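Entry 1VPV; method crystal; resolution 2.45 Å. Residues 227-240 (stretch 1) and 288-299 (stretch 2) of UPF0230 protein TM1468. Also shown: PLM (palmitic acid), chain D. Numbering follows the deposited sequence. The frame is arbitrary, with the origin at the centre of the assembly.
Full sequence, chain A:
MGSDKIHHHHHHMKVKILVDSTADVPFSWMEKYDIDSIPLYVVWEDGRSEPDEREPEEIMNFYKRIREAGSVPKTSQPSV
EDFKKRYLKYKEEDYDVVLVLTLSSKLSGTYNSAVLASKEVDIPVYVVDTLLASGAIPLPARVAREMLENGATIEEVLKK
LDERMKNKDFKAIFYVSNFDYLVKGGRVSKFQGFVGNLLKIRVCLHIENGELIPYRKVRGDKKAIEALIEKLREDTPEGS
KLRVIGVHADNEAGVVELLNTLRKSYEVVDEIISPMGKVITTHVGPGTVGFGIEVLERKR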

ATOM      1  N   ALA A 227      19.971   0.717   4.217  1.00 20.99           N
ATOM      2  CA  ALA A 227      19.191   0.510   5.438  1.00 19.61           C
ATOM      3  C   ALA A 227      17.897  -0.281   5.186  1.00 20.98           C
ATOM      4  O   ALA A 227      17.497  -1.092   6.026  1.00 20.05           O
ATOM      5  CB  ALA A 227      18.860   1.831   6.083  1.00 17.08           C
ATOM      6  N   LEU A 228      17.253  -0.058   4.038  1.00 20.50           N
ATOM      7  CA  LEU A 228      15.941  -0.702   3.778  1.00 21.97           C
ATOM      8  C   LEU A 228      16.136  -2.182   3.540  1.00 22.24           C
ATOM      9  O   LEU A 228      15.326  -3.012   3.960  1.00 20.66           O
ATOM     10  CB  LEU A 228      15.232  -0.090   2.548  1.00 20.18           C
ATOM     11  CG  LEU A 228      14.748   1.369   2.519  1.00 20.76           C
ATOM     12  CD1 LEU A 228      13.506   1.530   1.583  1.00 19.78           C
ATOM     13  CD2 LEU A 228      14.420   1.823   3.891  1.00 20.06           C
ATOM     14  N   ILE A 229      17.221  -2.480   2.828  1.00 22.07           N
ATOM     15  CA  ILE A 229      17.566  -3.812   2.454  1.00 23.32           C
ATOM     16  C   ILE A 229      18.112  -4.553   3.667  1.00 23.95           C
ATOM     17  O   ILE A 229      17.831  -5.731   3.819  1.00 21.78           O
ATOM     18  CB  ILE A 229      18.565  -3.828   1.265  1.00 23.59           C
ATOM     19  CG1 ILE A 229      17.849  -3.344  -0.002  1.00 25.18           C
ATOM     20  CG2 ILE A 229      19.140  -5.240   1.036  1.00 19.66           C
ATOM     21  CD1 ILE A 229      18.774  -3.012  -1.144  1.00 26.60           C
ATOM     22  N   GLU A 230      18.864  -3.867   4.526  1.00 25.28           N
ATOM     23  CA  GLU A 230      19.338  -4.506   5.767  1.00 27.45           C
ATOM     24  C   GLU A 230      18.170  -4.849   6.699  1.00 23.87           C
ATOM     25  O   GLU A 230      18.196  -5.883   7.348  1.00 25.69           O
ATOM     26  CB  GLU A 230      20.419  -3.678   6.491  1.00 25.94           C
ATOM     27  CG  GLU A 230      21.685  -3.521   5.672  1.00 31.01           C
ATOM     28  CD  GLU A 230      22.830  -2.829   6.409  1.00 36.14           C
ATOM     29  OE1 GLU A 230      23.404  -3.445   7.346  1.00 54.01           O
ATOM     30  OE2 GLU A 230      23.191  -1.684   6.024  1.00 49.80           O
ATOM     31  N   LYS A 231      17.137  -4.020   6.740  1.00 22.02           N
ATOM     32  CA  LYS A 231      15.960  -4.350   7.533  1.00 23.73           C
ATOM     33  C   LYS A 231      15.258  -5.608   7.016  1.00 22.23           C
ATOM     34  O   LYS A 231      14.931  -6.502   7.790  1.00 19.84           O
ATOM     35  CB  LYS A 231      14.987  -3.167   7.597  1.00 25.47           C
ATOM     36  CG  LYS A 231      13.569  -3.512   8.103  1.00 28.91           C
ATOM     37  CD  LYS A 231      13.529  -4.153   9.511  1.00 31.67           C
ATOM     38  CE  LYS A 231      13.723  -3.128  10.619  1.00 35.54           C
ATOM     39  NZ  LYS A 231      13.970  -3.740  11.964  1.00 31.66           N
ATOM     40  N   LEU A 232      15.035  -5.682   5.712  1.00 21.88           N
ATOM     41  CA  LEU A 232      14.494  -6.892   5.097  1.00 21.07           C
ATOM     42  C   LEU A 232      15.329  -8.126   5.439  1.00 24.19           C
ATOM     43  O   LEU A 232      14.795  -9.218   5.659  1.00 23.11           O
ATOM     44  CB  LEU A 232      14.441  -6.719   3.585  1.00 21.23           C
ATOM     45  CG  LEU A 232      14.106  -7.961   2.760  1.00 24.24           C
ATOM     46  CD1 LEU A 232      12.657  -8.347   2.987  1.00 31.42           C
ATOM     47  CD2 LEU A 232      14.354  -7.721   1.289  1.00 24.94           C
ATOM     48  N   ARG A 233      16.652  -7.948   5.483  1.00 26.24           N
ATOM     49  CA  ARG A 233      17.568  -9.033   5.684  1.00 27.79           C
ATOM     50  C   ARG A 233      17.525  -9.568   7.128  1.00 26.81           C
ATOM     51  O   ARG A 233      18.083 -10.616   7.422  1.00 23.71           O
ATOM     52  CB  ARG A 233      18.978  -8.574   5.330  1.00 25.64           C
ATOM     53  CG  ARG A 233      19.945  -9.711   5.087  1.00 33.53           C
ATOM     54  CD  ARG A 233      21.379  -9.222   4.888  1.00 39.13           C
ATOM     55  NE  ARG A 233      21.447  -8.009   4.071  1.00 51.93           N
ATOM     56  CZ  ARG A 233      22.462  -7.141   4.088  1.00 57.30           C
ATOM     57  NH1 ARG A 233      23.533  -7.355   4.862  1.00 59.12           N
ATOM     58  NH2 ARG A 233      22.413  -6.052   3.318  1.00 52.40           N
ATOM     59  N   GLU A 234      16.872  -8.852   8.024  1.00 26.43           N
ATOM     60  CA  GLU A 234      16.786  -9.308   9.395  1.00 29.03           C
ATOM     61  C   GLU A 234      16.019 -10.605   9.524  1.00 29.65           C
ATOM     62  O   GLU A 234      16.315 -11.379  10.424  1.00 28.11           O
ATOM     63  CB  GLU A 234      16.190  -8.240  10.309  1.00 27.63           C
ATOM     64  CG  GLU A 234      17.167  -7.103  10.557  1.00 30.23           C
ATOM     65  CD  GLU A 234      16.593  -6.004  11.442  1.00 41.71           C
ATOM     66  OE1 GLU A 234      15.477  -6.165  11.999  1.00 39.96           O
ATOM     67  OE2 GLU A 234      17.273  -4.968  11.582  1.00 47.03           O
ATOM     68  N   ASP A 235      15.062 -10.863   8.632  1.00 30.87           N
ATOM     69  CA  ASP A 235      14.311 -12.142   8.683  1.00 32.12           C
ATOM     70  C   ASP A 235      14.231 -12.940   7.379  1.00 30.85           C
ATOM     71  O   ASP A 235      13.551 -13.970   7.335  1.00 34.16           O
ATOM     72  CB  ASP A 235      12.885 -11.920   9.214  1.00 32.91           C
ATOM     73  CG  ASP A 235      11.954 -11.302   8.174  1.00 39.61           C
ATOM     74  OD1 ASP A 235      12.432 -10.474   7.356  1.00 38.96           O
ATOM     75  OD2 ASP A 235      10.741 -11.650   8.187  1.00 46.18           O
ATOM     76  N   THR A 236      14.932 -12.491   6.343  1.00 28.41           N
ATOM     77  CA  THR A 236      14.844 -13.075   5.003  1.00 25.68           C
ATOM     78  C   THR A 236      16.261 -13.126   4.426  1.00 25.38           C
ATOM     79  O   THR A 236      16.777 -12.124   3.941  1.00 24.18           O
ATOM     80  CB  THR A 236      13.886 -12.230   4.111  1.00 26.76           C
ATOM     81  OG1 THR A 236      12.628 -12.083   4.782  1.00 29.48           O
ATOM     82  CG2 THR A 236      13.627 -12.885   2.739  1.00 29.21           C
ATOM     83  N   PRO A 237      16.917 -14.299   4.509  1.00 24.44           N
ATOM     84  CA  PRO A 237      18.346 -14.370   4.101  1.00 25.46           C
ATOM     85  C   PRO A 237      18.624 -13.933   2.667  1.00 24.10           C
ATOM     86  O   PRO A 237      17.794 -14.112   1.810  1.00 26.91           O
ATOM     87  CB  PRO A 237      18.718 -15.860   4.276  1.00 26.28           C
ATOM     88  CG  PRO A 237      17.588 -16.477   5.131  1.00 28.62           C
ATOM     89  CD  PRO A 237      16.363 -15.589   4.971  1.00 23.35           C
ATOM     90  N   GLU A 238      19.796 -13.378   2.414  1.00 24.86           N
ATOM     91  CA  GLU A 238      20.185 -13.028   1.056  1.00 28.40           C
ATOM     92  C   GLU A 238      20.027 -14.233   0.100  1.00 24.86           C
ATOM     93  O   GLU A 238      20.274 -15.379   0.462  1.00 23.77           O
ATOM     94  CB  GLU A 238      21.614 -12.429   1.019  1.00 26.89           C
ATOM     95  CG  GLU A 238      22.350 -12.635  -0.344  1.00 39.51           C
ATOM     96  CD  GLU A 238      23.546 -11.701  -0.591  1.00 39.93           C
ATOM     97  OE1 GLU A 238      23.685 -10.669   0.123  1.00 50.02           O
ATOM     98  OE2 GLU A 238      24.329 -12.016  -1.524  1.00 46.95           O
ATOM     99  N   GLY A 239      19.587 -13.956  -1.119  1.00 24.34           N
ATOM    100  CA  GLY A 239      19.317 -15.000  -2.101  1.00 24.29           C
ATOM    101  C   GLY A 239      17.938 -15.642  -1.995  1.00 23.49           C
ATOM    102  O   GLY A 239      17.687 -16.651  -2.634  1.00 24.30           O
ATOM    103  N   SER A 240      17.048 -15.091  -1.171  1.00 23.36           N
ATOM    104  CA  SER A 240      15.658 -15.565  -1.125  1.00 24.40           C
ATOM    105  C   SER A 240      14.879 -15.139  -2.393  1.00 22.77           C
ATOM    106  O   SER A 240      15.237 -14.199  -3.078  1.00 19.56           O
ATOM    107  CB  SER A 240      14.963 -15.064   0.159  1.00 25.01           C
ATOM    108  OG  SER A 240      15.585 -15.618   1.320  1.00 27.81           O
TER
HETATM  109  C1  PLM D 501      -7.208   7.808   6.454  1.00 34.58           C
HETATM  110  O1  PLM D 501      -8.063   7.018   6.954  1.00 33.10           O
HETATM  111  O2  PLM D 501      -7.340   9.071   6.531  1.00 29.42           O
HETATM  112  C2  PLM D 501      -6.025   7.201   5.734  1.00 28.71           C
HETATM  113  C3  PLM D 501      -4.778   7.238   6.593  1.00 19.59           C
HETATM  114  C4  PLM D 501      -3.577   6.755   5.790  1.00 17.20           C
HETATM  115  C5  PLM D 501      -2.324   6.871   6.652  1.00 17.40           C
HETATM  116  C6  PLM D 501      -1.085   6.418   5.925  1.00 19.64           C
HETATM  117  C7  PLM D 501       0.158   6.466   6.799  1.00 20.02           C
HETATM  118  C8  PLM D 501       1.427   6.404   5.954  1.00 18.58           C
HETATM  119  C9  PLM D 501       1.682   5.007   5.432  1.00 18.97           C
HETATM  120  CA  PLM D 501       2.892   4.950   4.521  1.00 21.27           C
HETATM  121  CB  PLM D 501       3.211   3.511   4.143  1.00 15.01           C
HETATM  122  CC  PLM D 501       4.227   3.475   3.006  1.00 18.39           C
HETATM  123  CD  PLM D 501       4.710   2.042   2.698  1.00 20.79           C
HETATM  124  CE  PLM D 501       5.546   1.974   1.433  1.00 21.45           C
HETATM  125  CF  PLM D 501       6.178   0.608   1.219  1.00 28.46           C
HETATM  126  CG  PLM D 501       5.227  -0.383   0.542  1.00 28.46           C
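Stretch 2, residues 288-299: TVGFGIEVLERK

The shortest hydrogen bond between the stretches is made by Arg298, whose NH1 donates to Asp235 O at 2.7 Å with an N-H...O angle of 134°; that oxygen lies at the edge of the guanidinium, near its plane, where the planar group directs its N-H bonds. The same NH1 reaches Asp235 OD2 at 3.1 Å and 145°, a weak hydrogen bond but also a salt bridge, so charge reinforces the backbone contact. Lys299 N donates to Ser240 OG at 3.0 Å, and its 161° angle is the straightest of the three. Ser240 OG in turn donates to Pro237 O at 2.7 Å, tying this contact to the type II turn from Pro237 to Ser240. Gly239, at phi/psi 84/9, suits that turn, and an ideal CB there would lie 2.7 Å from Lys299 CE, a clash.

Most of the apolar packing lies earlier in both stretches. Strand 289-295 is extended and runs nearly parallel to helix 227-232, with a signed crossing angle of -22° and axes 10.2 Å apart at closest approach. Phe291 CZ meets Leu228 CB at 4.2 Å and Ile229 CG1 at 4.1 Å, the latter at the ring edge. Leu232 CD1 touches Ile293 CG2 at 4.1 Å. Beyond the helix, beside the polar cluster, Thr236 CG2 approaches Val295 CG2 at 3.9 Å. The contact between the two stretches buries 633 Å², both sides summed.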

ATOM      1  N   THR A 288       9.590  10.405  -1.355  1.00 22.03           N
ATOM      2  CA  THR A 288       9.598   9.114  -0.672  1.00 21.81           C
ATOM      3  C   THR A 288       9.828   7.906  -1.610  1.00 22.74           C
ATOM      4  O   THR A 288       9.354   7.885  -2.737  1.00 23.13           O
ATOM      5  CB  THR A 288       8.282   8.945   0.103  1.00 22.55           C
ATOM      6  OG1 THR A 288       8.192   9.977   1.107  1.00 23.84           O
ATOM      7  CG2 THR A 288       8.160   7.530   0.770  1.00 23.52           C
ATOM      8  N   VAL A 289      10.562   6.907  -1.117  1.00 20.46           N
ATOM      9  CA  VAL A 289      10.897   5.707  -1.879  1.00 22.15           C
ATOM     10  C   VAL A 289      10.788   4.465  -0.978  1.00 21.20           C
ATOM     11  O   VAL A 289      11.244   4.457   0.174  1.00 21.64           O
ATOM     12  CB  VAL A 289      12.339   5.828  -2.481  1.00 22.94           C
ATOM     13  CG1 VAL A 289      12.927   4.476  -2.863  1.00 25.37           C
ATOM     14  CG2 VAL A 289      12.312   6.712  -3.667  1.00 26.47           C
ATOM     15  N   GLY A 290      10.179   3.409  -1.489  1.00 20.57           N
ATOM     16  CA  GLY A 290      10.039   2.222  -0.678  1.00 22.07           C
ATOM     17  C   GLY A 290       9.762   1.007  -1.509  1.00 23.38           C
ATOM     18  O   GLY A 290       9.679   1.094  -2.751  1.00 23.83           O
ATOM     19  N   PHE A 291       9.617  -0.136  -0.837  1.00 21.64           N
ATOM     20  CA  PHE A 291       9.054  -1.273  -1.514  1.00 21.30           C
ATOM     21  C   PHE A 291       8.134  -2.106  -0.666  1.00 22.30           C
ATOM     22  O   PHE A 291       8.287  -2.175   0.559  1.00 21.13           O
ATOM     23  CB  PHE A 291      10.121  -2.126  -2.213  1.00 22.58           C
ATOM     24  CG  PHE A 291      11.370  -2.424  -1.410  1.00 22.24           C
ATOM     25  CD1 PHE A 291      11.368  -2.555  -0.039  1.00 21.21           C
ATOM     26  CD2 PHE A 291      12.550  -2.678  -2.082  1.00 21.91           C
ATOM     27  CE1 PHE A 291      12.537  -2.848   0.631  1.00 24.31           C
ATOM     28  CE2 PHE A 291      13.718  -2.964  -1.402  1.00 19.73           C
ATOM     29  CZ  PHE A 291      13.714  -3.059  -0.059  1.00 18.88           C
ATOM     30  N   GLY A 292       7.135  -2.693  -1.338  1.00 22.45           N
ATOM     31  CA  GLY A 292       6.335  -3.779  -0.792  1.00 19.51           C
ATOM     32  C   GLY A 292       7.014  -5.038  -1.271  1.00 20.16           C
ATOM     33  O   GLY A 292       7.299  -5.159  -2.458  1.00 20.05           O
ATOM     34  N   ILE A 293       7.279  -5.966  -0.357  1.00 18.75           N
ATOM     35  CA  ILE A 293       7.977  -7.185  -0.666  1.00 20.41           C
ATOM     36  C   ILE A 293       7.109  -8.394  -0.324  1.00 21.89           C
ATOM     37  O   ILE A 293       6.497  -8.419   0.739  1.00 21.82           O
ATOM     38  CB  ILE A 293       9.279  -7.305   0.181  1.00 21.47           C
ATOM     39  CG1 ILE A 293      10.241  -6.133  -0.077  1.00 25.70           C
ATOM     40  CG2 ILE A 293       9.938  -8.622  -0.041  1.00 21.07           C
ATOM     41  CD1 ILE A 293      10.972  -6.177  -1.346  1.00 29.31           C
ATOM     42  N   GLU A 294       7.073  -9.381  -1.236  1.00 22.86           N
ATOM     43  CA  GLU A 294       6.529 -10.725  -1.004  1.00 21.79           C
ATOM     44  C   GLU A 294       7.651 -11.744  -1.042  1.00 19.63           C
ATOM     45  O   GLU A 294       8.313 -11.933  -2.066  1.00 17.07           O
ATOM     46  CB  GLU A 294       5.495 -11.130  -2.064  1.00 21.32           C
ATOM     47  CG  GLU A 294       5.031 -12.626  -1.943  1.00 22.06           C
ATOM     48  CD  GLU A 294       4.206 -13.139  -3.142  1.00 29.12           C
ATOM     49  OE1 GLU A 294       3.993 -12.348  -4.101  1.00 32.67           O
ATOM     50  OE2 GLU A 294       3.772 -14.335  -3.135  1.00 28.92           O
ATOM     51  N   VAL A 295       7.831 -12.442   0.065  1.00 20.90           N
ATOM     52  CA  VAL A 295       8.775 -13.554   0.114  1.00 22.79           C
ATOM     53  C   VAL A 295       8.049 -14.819  -0.385  1.00 23.93           C
ATOM     54  O   VAL A 295       7.047 -15.241   0.188  1.00 24.41           O
ATOM     55  CB  VAL A 295       9.308 -13.773   1.552  1.00 22.84           C
ATOM     56  CG1 VAL A 295      10.393 -14.843   1.600  1.00 26.64           C
ATOM     57  CG2 VAL A 295       9.840 -12.468   2.120  1.00 25.30           C
ATOM     58  N   LEU A 296       8.551 -15.391  -1.469  1.00 24.55           N
ATOM     59  CA  LEU A 296       8.069 -16.676  -1.980  1.00 26.72           C
ATOM     60  C   LEU A 296       8.770 -17.860  -1.346  1.00 25.84           C
ATOM     61  O   LEU A 296       8.170 -18.895  -1.135  1.00 26.96           O
ATOM     62  CB  LEU A 296       8.298 -16.749  -3.483  1.00 26.41           C
ATOM     63  CG  LEU A 296       7.675 -15.614  -4.282  1.00 28.29           C
ATOM     64  CD1 LEU A 296       8.224 -15.613  -5.688  1.00 31.16           C
ATOM     65  CD2 LEU A 296       6.179 -15.791  -4.300  1.00 31.45           C
ATOM     66  N   GLU A 297      10.052 -17.704  -1.068  1.00 29.77           N
ATOM     67  CA  GLU A 297      10.896 -18.797  -0.583  1.00 31.63           C
ATOM     68  C   GLU A 297      12.072 -18.158   0.122  1.00 32.16           C
ATOM     69  O   GLU A 297      12.748 -17.315  -0.470  1.00 35.87           O
ATOM     70  CB  GLU A 297      11.400 -19.631  -1.768  1.00 28.68           C
ATOM     71  CG  GLU A 297      12.042 -20.950  -1.387  1.00 34.72           C
ATOM     72  CD  GLU A 297      12.454 -21.827  -2.594  1.00 36.38           C
ATOM     73  OE1 GLU A 297      12.039 -21.576  -3.754  1.00 44.73           O
ATOM     74  OE2 GLU A 297      13.192 -22.805  -2.371  1.00 49.99           O
ATOM     75  N   ARG A 298      12.300 -18.498   1.387  1.00 32.95           N
ATOM     76  CA  ARG A 298      13.514 -18.034   2.071  1.00 33.99           C
ATOM     77  C   ARG A 298      14.590 -19.068   1.809  1.00 34.62           C
ATOM     78  O   ARG A 298      14.319 -20.255   1.869  1.00 31.91           O
ATOM     79  CB  ARG A 298      13.328 -17.846   3.581  1.00 34.16           C
ATOM     80  CG  ARG A 298      11.966 -17.445   4.002  1.00 38.31           C
ATOM     81  CD  ARG A 298      11.927 -16.576   5.259  1.00 44.10           C
ATOM     82  NE  ARG A 298      10.540 -16.110   5.434  1.00 54.32           N
ATOM     83  CZ  ARG A 298      10.163 -14.906   5.857  1.00 55.57           C
ATOM     84  NH1 ARG A 298      11.052 -13.979   6.189  1.00 57.24           N
ATOM     85  NH2 ARG A 298       8.875 -14.625   5.943  1.00 60.44           N
ATOM     86  N   LYS A 299      15.802 -18.620   1.496  1.00 37.33           N
ATOM     87  CA  LYS A 299      16.917 -19.534   1.311  1.00 39.12           C
ATOM     88  C   LYS A 299      17.099 -20.337   2.596  1.00 38.08           C
ATOM     89  O   LYS A 299      17.160 -19.763   3.678  1.00 37.03           O
ATOM     90  CB  LYS A 299      18.206 -18.768   0.962  1.00 38.93           C
ATOM     91  CG  LYS A 299      19.465 -19.654   0.880  1.00 42.92           C
ATOM     92  CD  LYS A 299      20.759 -18.848   0.713  1.00 44.89           C
ATOM     93  CE  LYS A 299      20.979 -18.406  -0.727  1.00 51.60           C
ATOM     94  NZ  LYS A 299      21.367 -19.536  -1.611  1.00 51.33           N
TER